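Local coordinates for protein ribulose bisphosphate carboxylase (Hyperthermus butylicus DSM 5456, PDB 6HUN) that probably adds CO2 and water to ribulose 1,5-bisphosphate to give two molecules of 3-phosphoglycerate, using magnesium, as a form III Rubisco of archaeal AMP degradation, at residues D39-V44 against V103-E108; V137-F142 against F364-P369. All coordinates share one frame; numbering follows the deposited sequence.

Contact 1: D39-V44 against V103-E108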
ATOM      1  N   ASP A  39      10.463  24.491  10.729  1.00 53.30           N
ATOM      2  CA  ASP A  39      11.404  23.633  10.002  1.00 53.86           C
ATOM      3  C   ASP A  39      11.373  22.163  10.430  1.00 49.96           C
ATOM      4  O   ASP A  39      12.275  21.407  10.070  1.00 49.79           O
ATOM      5  CB  ASP A  39      12.824  24.152  10.172  1.00 62.34           C
ATOM      6  CG  ASP A  39      13.231  24.264  11.633  1.00 72.07           C
ATOM      7  OD1 ASP A  39      12.316  24.324  12.498  1.00 73.52           O
ATOM      8  OD2 ASP A  39      14.459  24.316  11.916  1.00 77.42           O
ATOM      9  N   GLU A  40      10.389  21.748  11.207  1.00 51.37           N
ATOM     10  CA  GLU A  40      10.249  20.369  11.644  1.00 46.16           C
ATOM     11  C   GLU A  40       9.051  19.784  10.921  1.00 42.29           C
ATOM     12  O   GLU A  40       8.111  20.511  10.595  1.00 41.67           O
ATOM     13  CB  GLU A  40      10.034  20.304  13.153  1.00 47.64           C
ATOM     14  CG  GLU A  40      11.194  20.848  14.014  1.00 56.39           C
ATOM     15  CD  GLU A  40      11.255  20.092  15.326  1.00 64.54           C
ATOM     16  OE1 GLU A  40      10.628  20.579  16.300  1.00 73.29           O
ATOM     17  OE2 GLU A  40      11.860  18.984  15.382  1.00 66.25           O
ATOM     18  N   VAL A  41       9.092  18.484  10.648  1.00 39.90           N
ATOM     19  CA  VAL A  41       7.870  17.793  10.218  1.00 36.45           C
ATOM     20  C   VAL A  41       6.942  17.663  11.411  1.00 36.22           C
ATOM     21  O   VAL A  41       7.377  17.312  12.510  1.00 42.91           O
ATOM     22  CB  VAL A  41       8.197  16.406   9.642  1.00 34.29           C
ATOM     23  CG1 VAL A  41       6.862  15.518   9.475  1.00 30.95           C
ATOM     24  CG2 VAL A  41       8.991  16.528   8.375  1.00 34.43           C
ATOM     25  N   ILE A  42       5.655  17.945  11.208  1.00 36.74           N
ATOM     26  CA  ILE A  42       4.643  17.837  12.252  1.00 35.36           C
ATOM     27  C   ILE A  42       3.582  16.840  11.792  1.00 34.37           C
ATOM     28  O   ILE A  42       2.982  17.055  10.745  1.00 29.47           O
ATOM     29  CB  ILE A  42       3.988  19.205  12.510  1.00 35.97           C
ATOM     30  CG1 ILE A  42       5.060  20.266  12.927  1.00 39.65           C
ATOM     31  CG2 ILE A  42       2.878  19.047  13.534  1.00 35.96           C
ATOM     32  CD1 ILE A  42       5.492  19.995  14.258  1.00 46.35           C
ATOM     33  N   ALA A  43       3.305  15.816  12.591  1.00 31.49           N
ATOM     34  CA  ALA A  43       2.196  14.884  12.324  1.00 31.18           C
ATOM     35  C   ALA A  43       1.094  15.126  13.350  1.00 30.62           C
ATOM     36  O   ALA A  43       1.390  15.298  14.536  1.00 34.75           O
ATOM     37  CB  ALA A  43       2.664  13.417  12.415  1.00 27.65           C
ATOM     38  N   VAL A  44      -0.172  15.057  12.926  1.00 27.55           N
ATOM     39  CA  VAL A  44      -1.294  15.059  13.847  1.00 27.37           C
ATOM     40  C   VAL A  44      -2.017  13.712  13.751  1.00 25.23           C
ATOM     41  O   VAL A  44      -2.431  13.276  12.658  1.00 24.51           O
ATOM     42  CB  VAL A  44      -2.229  16.257  13.637  1.00 36.71           C
ATOM     43  CG1 VAL A  44      -2.648  16.375  12.188  1.00 37.57           C
ATOM     44  CG2 VAL A  44      -3.415  16.114  14.572  1.00 32.44           C
ATOM     45  N   VAL A 103       2.863  15.557  16.995  1.00 35.48           N
ATOM     46  CA  VAL A 103       4.224  15.073  17.177  1.00 36.64           C
ATOM     47  C   VAL A 103       5.116  15.827  16.209  1.00 37.37           C
ATOM     48  O   VAL A 103       4.806  15.931  15.020  1.00 35.43           O
ATOM     49  CB  VAL A 103       4.337  13.549  16.950  1.00 34.74           C
ATOM     50  CG1 VAL A 103       5.788  13.053  17.274  1.00 36.31           C
ATOM     51  CG2 VAL A 103       3.355  12.834  17.805  1.00 34.79           C
ATOM     52  N   ALA A 104       6.217  16.361  16.722  1.00 40.45           N
ATOM     53  CA  ALA A 104       7.195  17.064  15.915  1.00 41.70           C
ATOM     54  C   ALA A 104       8.405  16.159  15.668  1.00 41.87           C
ATOM     55  O   ALA A 104       8.891  15.482  16.592  1.00 43.10           O
ATOM     56  CB  ALA A 104       7.631  18.374  16.629  1.00 45.52           C
ATOM     57  N   TYR A 105       8.892  16.172  14.420  1.00 46.06           N
ATOM     58  CA  TYR A 105       9.948  15.276  13.907  1.00 40.63           C
ATOM     59  C   TYR A 105      11.070  16.094  13.281  1.00 42.87           C
ATOM     60  O   TYR A 105      10.828  16.798  12.282  1.00 42.17           O
ATOM     61  CB  TYR A 105       9.436  14.312  12.812  1.00 38.66           C
ATOM     62  CG  TYR A 105       8.410  13.306  13.265  1.00 34.74           C
ATOM     63  CD1 TYR A 105       7.077  13.628  13.275  1.00 33.47           C
ATOM     64  CD2 TYR A 105       8.782  12.033  13.692  1.00 40.41           C
ATOM     65  CE1 TYR A 105       6.135  12.751  13.707  1.00 36.52           C
ATOM     66  CE2 TYR A 105       7.832  11.116  14.135  1.00 35.09           C
ATOM     67  CZ  TYR A 105       6.490  11.485  14.115  1.00 34.85           C
ATOM     68  OH  TYR A 105       5.526  10.597  14.550  1.00 32.35           O
ATOM     69  N   PRO A 106      12.320  15.910  13.705  1.00 45.45           N
ATOM     70  CA  PRO A 106      13.447  16.537  12.991  1.00 47.54           C
ATOM     71  C   PRO A 106      13.562  16.043  11.557  1.00 45.18           C
ATOM     72  O   PRO A 106      13.387  14.858  11.281  1.00 43.91           O
ATOM     73  CB  PRO A 106      14.664  16.100  13.813  1.00 50.46           C
ATOM     74  CG  PRO A 106      14.131  15.429  15.038  1.00 50.20           C
ATOM     75  CD  PRO A 106      12.766  14.943  14.713  1.00 46.36           C
ATOM     76  N   VAL A 107      13.831  16.963  10.627  1.00 47.15           N
ATOM     77  CA  VAL A 107      13.815  16.579   9.205  1.00 48.03           C
ATOM     78  C   VAL A 107      14.932  15.594   8.864  1.00 46.23           C
ATOM     79  O   VAL A 107      14.830  14.840   7.887  1.00 44.61           O
ATOM     80  CB  VAL A 107      13.883  17.824   8.292  1.00 53.25           C
ATOM     81  CG1 VAL A 107      13.996  17.423   6.841  1.00 55.64           C
ATOM     82  CG2 VAL A 107      12.624  18.643   8.403  1.00 50.31           C
ATOM     83  N   GLU A 108      15.993  15.555   9.663  1.00 47.16           N
ATOM     84  CA  GLU A 108      17.075  14.602   9.444  1.00 47.90           C
ATOM     85  C   GLU A 108      16.638  13.149   9.634  1.00 45.34           C
ATOM     86  O   GLU A 108      17.405  12.239   9.296  1.00 47.18           O
ATOM     87  CB  GLU A 108      18.245  14.927  10.389  1.00 52.02           C
ATOM     88  CG  GLU A 108      18.916  16.262  10.122  1.00 63.13           C
ATOM     89  CD  GLU A 108      18.122  17.471  10.621  1.00 66.72           C
ATOM     90  OE1 GLU A 108      18.484  18.613  10.226  1.00 70.92           O
ATOM     91  OE2 GLU A 108      17.142  17.297  11.393  1.00 60.61           O
TER
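Strands 41-49 and 99-105 run antiparallel here as neighbours in the sheet of the N-terminal domain. Val41 and Tyr105 form a hydrogen-bonded pair, and so do Ala43 and Val103. Ile42 and Ala104 between them are a non-hydrogen-bonded pair. The bond from Val103 N to Ala43 O is nearly straight at 169°. That from Val41 N to Tyr105 O is more bent, at 134°.

Tyr105 lies along strand 41-49. Tyr105 CB packs on Val41 CB at 4.0 Å. CG is anti to the carbonyl carbon (chi1 -65°), which brings one ring edge to the partner strand. On that edge Tyr105 CD1 is 3.8 Å from Val41 O, which lies in the ring plane. Tyr105 CE1 comes next and touches Ala43 CB at 3.8 Å. The tip, OH, is hydrogen-bonded to Ser66 OG. Ile42 and Ala104 project from the other face, where Ile42 CD1 meets Ala104 CB at 3.6 Å. Beyond the ladder, Val107 CG2 packs against Asp39 O at 3.2 Å.

Strand 132-141 flanks strand 41-49 on its other side. Strand 87-93 flanks strand 99-105, and its Tyr89 touches both Ile42 and Ala104.

Contact 2: V137-F142 against F364-P369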
ATOM      1  N   VAL A 137      -3.780   8.654  11.124  1.00 20.36           N
ATOM      2  CA  VAL A 137      -2.864   9.751  10.777  1.00 20.70           C
ATOM      3  C   VAL A 137      -3.696  10.754  10.005  1.00 20.01           C
ATOM      4  O   VAL A 137      -4.152  10.452   8.898  1.00 17.93           O
ATOM      5  CB  VAL A 137      -1.649   9.282   9.956  1.00 20.71           C
ATOM      6  CG1 VAL A 137      -0.672  10.481   9.886  1.00 19.88           C
ATOM      7  CG2 VAL A 137      -0.968   8.113  10.687  1.00 20.40           C
ATOM      8  N   GLU A 138      -3.916  11.926  10.597  1.00 22.42           N
ATOM      9  CA  GLU A 138      -4.860  12.868  10.004  1.00 23.37           C
ATOM     10  C   GLU A 138      -4.191  13.805   8.977  1.00 21.14           C
ATOM     11  O   GLU A 138      -4.780  14.118   7.925  1.00 21.26           O
ATOM     12  CB  GLU A 138      -5.510  13.714  11.113  1.00 28.50           C
ATOM     13  CG  GLU A 138      -6.215  12.941  12.224  1.00 25.57           C
ATOM     14  CD  GLU A 138      -7.592  12.382  11.808  1.00 27.22           C
ATOM     15  OE1 GLU A 138      -7.914  12.255  10.612  1.00 28.78           O
ATOM     16  OE2 GLU A 138      -8.354  11.972  12.713  1.00 38.44           O
ATOM     17  N   ASP A 139      -2.979  14.268   9.280  1.00 21.90           N
ATOM     18  CA  ASP A 139      -2.298  15.195   8.408  1.00 24.79           C
ATOM     19  C   ASP A 139      -0.834  15.249   8.823  1.00 27.17           C
ATOM     20  O   ASP A 139      -0.480  14.928   9.956  1.00 24.80           O
ATOM     21  CB  ASP A 139      -2.922  16.609   8.530  1.00 25.27           C
ATOM     22  CG  ASP A 139      -2.540  17.524   7.352  1.00 28.67           C
ATOM     23  OD1 ASP A 139      -1.848  17.035   6.411  1.00 26.79           O
ATOM     24  OD2 ASP A 139      -3.012  18.692   7.352  1.00 31.43           O
ATOM     25  N   VAL A 140      -0.007  15.759   7.918  1.00 24.07           N
ATOM     26  CA  VAL A 140       1.428  15.924   8.195  1.00 23.86           C
ATOM     27  C   VAL A 140       1.814  17.199   7.512  1.00 26.51           C
ATOM     28  O   VAL A 140       1.476  17.385   6.339  1.00 28.80           O
ATOM     29  CB  VAL A 140       2.280  14.745   7.669  1.00 22.78           C
ATOM     30  CG1 VAL A 140       3.773  15.015   7.933  1.00 25.38           C
ATOM     31  CG2 VAL A 140       1.901  13.451   8.405  1.00 21.48           C
ATOM     32  N   TYR A 141       2.506  18.067   8.269  1.00 28.03           N
ATOM     33  CA  TYR A 141       3.042  19.313   7.758  1.00 30.09           C
ATOM     34  C   TYR A 141       4.459  19.027   7.313  1.00 30.93           C
ATOM     35  O   TYR A 141       5.261  18.483   8.097  1.00 31.77           O
ATOM     36  CB  TYR A 141       3.059  20.371   8.849  1.00 32.81           C
ATOM     37  CG  TYR A 141       4.093  21.467   8.548  1.00 35.65           C
ATOM     38  CD1 TYR A 141       3.808  22.433   7.609  1.00 39.83           C
ATOM     39  CD2 TYR A 141       5.332  21.482   9.162  1.00 37.85           C
ATOM     40  CE1 TYR A 141       4.728  23.481   7.308  1.00 41.54           C
ATOM     41  CE2 TYR A 141       6.309  22.533   8.856  1.00 40.80           C
ATOM     42  CZ  TYR A 141       5.963  23.499   7.918  1.00 42.60           C
ATOM     43  OH  TYR A 141       6.822  24.522   7.568  1.00 44.17           O
ATOM     44  N   PHE A 142       4.757  19.383   6.064  1.00 30.88           N
ATOM     45  CA  PHE A 142       6.081  19.200   5.490  1.00 31.87           C
ATOM     46  C   PHE A 142       6.767  20.557   5.414  1.00 34.97           C
ATOM     47  O   PHE A 142       6.225  21.457   4.760  1.00 35.32           O
ATOM     48  CB  PHE A 142       5.998  18.573   4.108  1.00 29.88           C
ATOM     49  CG  PHE A 142       5.437  17.186   4.142  1.00 32.30           C
ATOM     50  CD1 PHE A 142       6.218  16.154   4.618  1.00 36.26           C
ATOM     51  CD2 PHE A 142       4.143  16.947   3.814  1.00 33.51           C
ATOM     52  CE1 PHE A 142       5.700  14.853   4.695  1.00 36.23           C
ATOM     53  CE2 PHE A 142       3.625  15.629   3.855  1.00 29.31           C
ATOM     54  CZ  PHE A 142       4.406  14.617   4.311  1.00 31.95           C
ATOM     55  N   PHE A 364      -7.952  19.150  12.656  1.00 36.35           N
ATOM     56  CA  PHE A 364      -7.658  17.911  11.953  1.00 30.94           C
ATOM     57  C   PHE A 364      -6.729  18.103  10.755  1.00 38.89           C
ATOM     58  O   PHE A 364      -6.344  17.115  10.121  1.00 33.49           O
ATOM     59  CB  PHE A 364      -8.959  17.278  11.473  1.00 29.81           C
ATOM     60  CG  PHE A 364      -9.748  16.637  12.569  1.00 34.30           C
ATOM     61  CD1 PHE A 364     -10.655  17.384  13.303  1.00 36.25           C
ATOM     62  CD2 PHE A 364      -9.600  15.287  12.848  1.00 31.39           C
ATOM     63  CE1 PHE A 364     -11.396  16.797  14.327  1.00 40.99           C
ATOM     64  CE2 PHE A 364     -10.335  14.691  13.860  1.00 36.41           C
ATOM     65  CZ  PHE A 364     -11.202  15.414  14.616  1.00 36.22           C
ATOM     66  N   HIS A 365      -6.393  19.349  10.414  1.00 36.46           N
ATOM     67  CA  HIS A 365      -5.534  19.642   9.282  1.00 36.28           C
ATOM     68  C   HIS A 365      -4.538  20.701   9.735  1.00 34.20           C
ATOM     69  O   HIS A 365      -4.786  21.432  10.700  1.00 38.57           O
ATOM     70  CB  HIS A 365      -6.313  20.165   8.035  1.00 31.77           C
ATOM     71  CG  HIS A 365      -7.449  19.289   7.616  1.00 32.04           C
ATOM     72  ND1 HIS A 365      -8.767  19.610   7.870  1.00 34.31           N
ATOM     73  CD2 HIS A 365      -7.467  18.114   6.946  1.00 31.12           C
ATOM     74  CE1 HIS A 365      -9.547  18.644   7.409  1.00 33.99           C
ATOM     75  NE2 HIS A 365      -8.788  17.741   6.822  1.00 30.40           N
ATOM     76  N   LEU A 366      -3.435  20.796   9.017  1.00 32.36           N
ATOM     77  CA  LEU A 366      -2.364  21.732   9.363  1.00 34.80           C
ATOM     78  C   LEU A 366      -2.169  22.728   8.239  1.00 35.65           C
ATOM     79  O   LEU A 366      -2.510  22.468   7.092  1.00 34.37           O
ATOM     80  CB  LEU A 366      -1.046  20.974   9.592  1.00 37.48           C
ATOM     81  CG  LEU A 366      -1.063  20.018  10.791  1.00 37.31           C
ATOM     82  CD1 LEU A 366      -0.073  18.863  10.634  1.00 38.60           C
ATOM     83  CD2 LEU A 366      -0.757  20.796  12.025  1.00 43.07           C
ATOM     84  N   GLU A 367      -1.602  23.876   8.553  1.00 38.59           N
ATOM     85  CA  GLU A 367      -1.286  24.830   7.493  1.00 39.72           C
ATOM     86  C   GLU A 367      -0.170  24.234   6.633  1.00 38.25           C
ATOM     87  O   GLU A 367       0.700  23.540   7.157  1.00 41.58           O
ATOM     88  CB  GLU A 367      -0.907  26.161   8.161  1.00 48.61           C
ATOM     89  CG  GLU A 367       0.059  27.005   7.433  1.00 56.38           C
ATOM     90  CD  GLU A 367       0.376  28.257   8.215  1.00 66.13           C
ATOM     91  OE1 GLU A 367      -0.559  28.885   8.780  1.00 60.23           O
ATOM     92  OE2 GLU A 367       1.578  28.585   8.294  1.00 76.98           O
ATOM     93  N   GLN A 368      -0.206  24.463   5.284  1.00 37.58           N
ATOM     94  CA  GLN A 368       0.768  23.863   4.363  1.00 36.28           C
ATOM     95  C   GLN A 368       1.032  24.784   3.159  1.00 40.46           C
ATOM     96  O   GLN A 368       0.216  24.830   2.230  1.00 36.67           O
ATOM     97  CB  GLN A 368       0.315  22.477   3.876  1.00 32.85           C
ATOM     98  CG  GLN A 368       1.319  21.882   2.880  1.00 32.04           C
ATOM     99  CD  GLN A 368       2.602  21.445   3.577  1.00 35.70           C
ATOM    100  OE1 GLN A 368       2.598  20.452   4.334  1.00 33.25           O
ATOM    101  NE2 GLN A 368       3.679  22.142   3.334  1.00 36.23           N
ATOM    102  N   PRO A 369       2.179  25.485   3.115  1.00 40.10           N
ATOM    103  CA  PRO A 369       2.593  26.120   1.850  1.00 50.77           C
ATOM    104  C   PRO A 369       3.106  25.072   0.869  1.00 45.63           C
ATOM    105  O   PRO A 369       3.640  24.027   1.246  1.00 43.77           O
ATOM    106  CB  PRO A 369       3.721  27.100   2.261  1.00 44.85           C
ATOM    107  CG  PRO A 369       4.015  26.841   3.740  1.00 45.48           C
ATOM    108  CD  PRO A 369       3.251  25.543   4.127  1.00 41.91           C
TER
HETATM  109  O   HOH W   1      -7.430  15.143   8.258  1.00 36.65           O
HETATM  110  O   HOH W   2      -2.142  20.110   5.310  1.00 32.73           O
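A classic beta bulge in strand 132-141, where Glu138 and Asp139 both face Val44, adjoins the loop that leads into strand 368-369. The contact joins the N-terminal domain to a part of the catalytic, TIM-barrel domain. The two segments run roughly the same way but share no direct backbone hydrogen bond. Side chains and waters bridge them instead.

Asp139 has CG anti to its backbone N (chi1 -163°). Asp139 OD2 accepts Leu366 N at 2.7 Å on its anti lone pair, and also a water that donates to Leu366 O. OD1 takes Val140 N from above the carboxylate plane and forms a salt bridge with Lys317. A second water links Glu138 O to Phe364 O.

At the other end Gln368 reads the backbone of Phe142 with both ends of its amide. Gln368 OE1 accepts Phe142 N at 3.0 Å on a lone pair, and Gln368 NE2 donates to Phe142 O at 3.0 Å. Both bonds are almost straight, at 175°. Gln368 NE2 also donates to Pro369 O at 2.8 Å. The three bonds fix which end of the amide is oxygen and hold its plane. Lys317 NZ is a further donor to OE1.

Between these polar grips Leu366 CD1 packs against Tyr141 CB at 3.9 Å. Glu138 lies beside Phe364 and sets Glu138 OE2 at the ring edge, 3.5 Å from Phe364 CD2. The carboxylate and ring planes are nearly perpendicular. Glu138 OE1 forms a salt bridge with Arg136.

The buried Asp139 carboxylate is thus met by two backbone N-H groups, a water and a lysine. Such surroundings would favour its charged form. Lys317, reaching Asp139, Val140 O and Gln368 OE1, probably offsets that charge and ties helix 312-322 to both segments.

How the contacts relate
The two contacts are centred about 11 Å apart, on the same side of the chain's centre. They come in series along the chain: contact 1 closes before contact 2 opens. Strands 41-49 and 132-141 are antiparallel neighbours in one mixed sheet, so the contacts meet directly. Ile42 O lies 2.7 Å from Tyr141 N, a probable hydrogen bond, and Val41 CG1 packs on Val140 CG1 at 3.5 Å. Contact 1 stays within the N-terminal domain and pairs strands of its sheet. Contact 2 extends from that sheet to the catalytic domain. Together they form a continuous path from strand 99-105 to the barrel domain, away from the annotated sites.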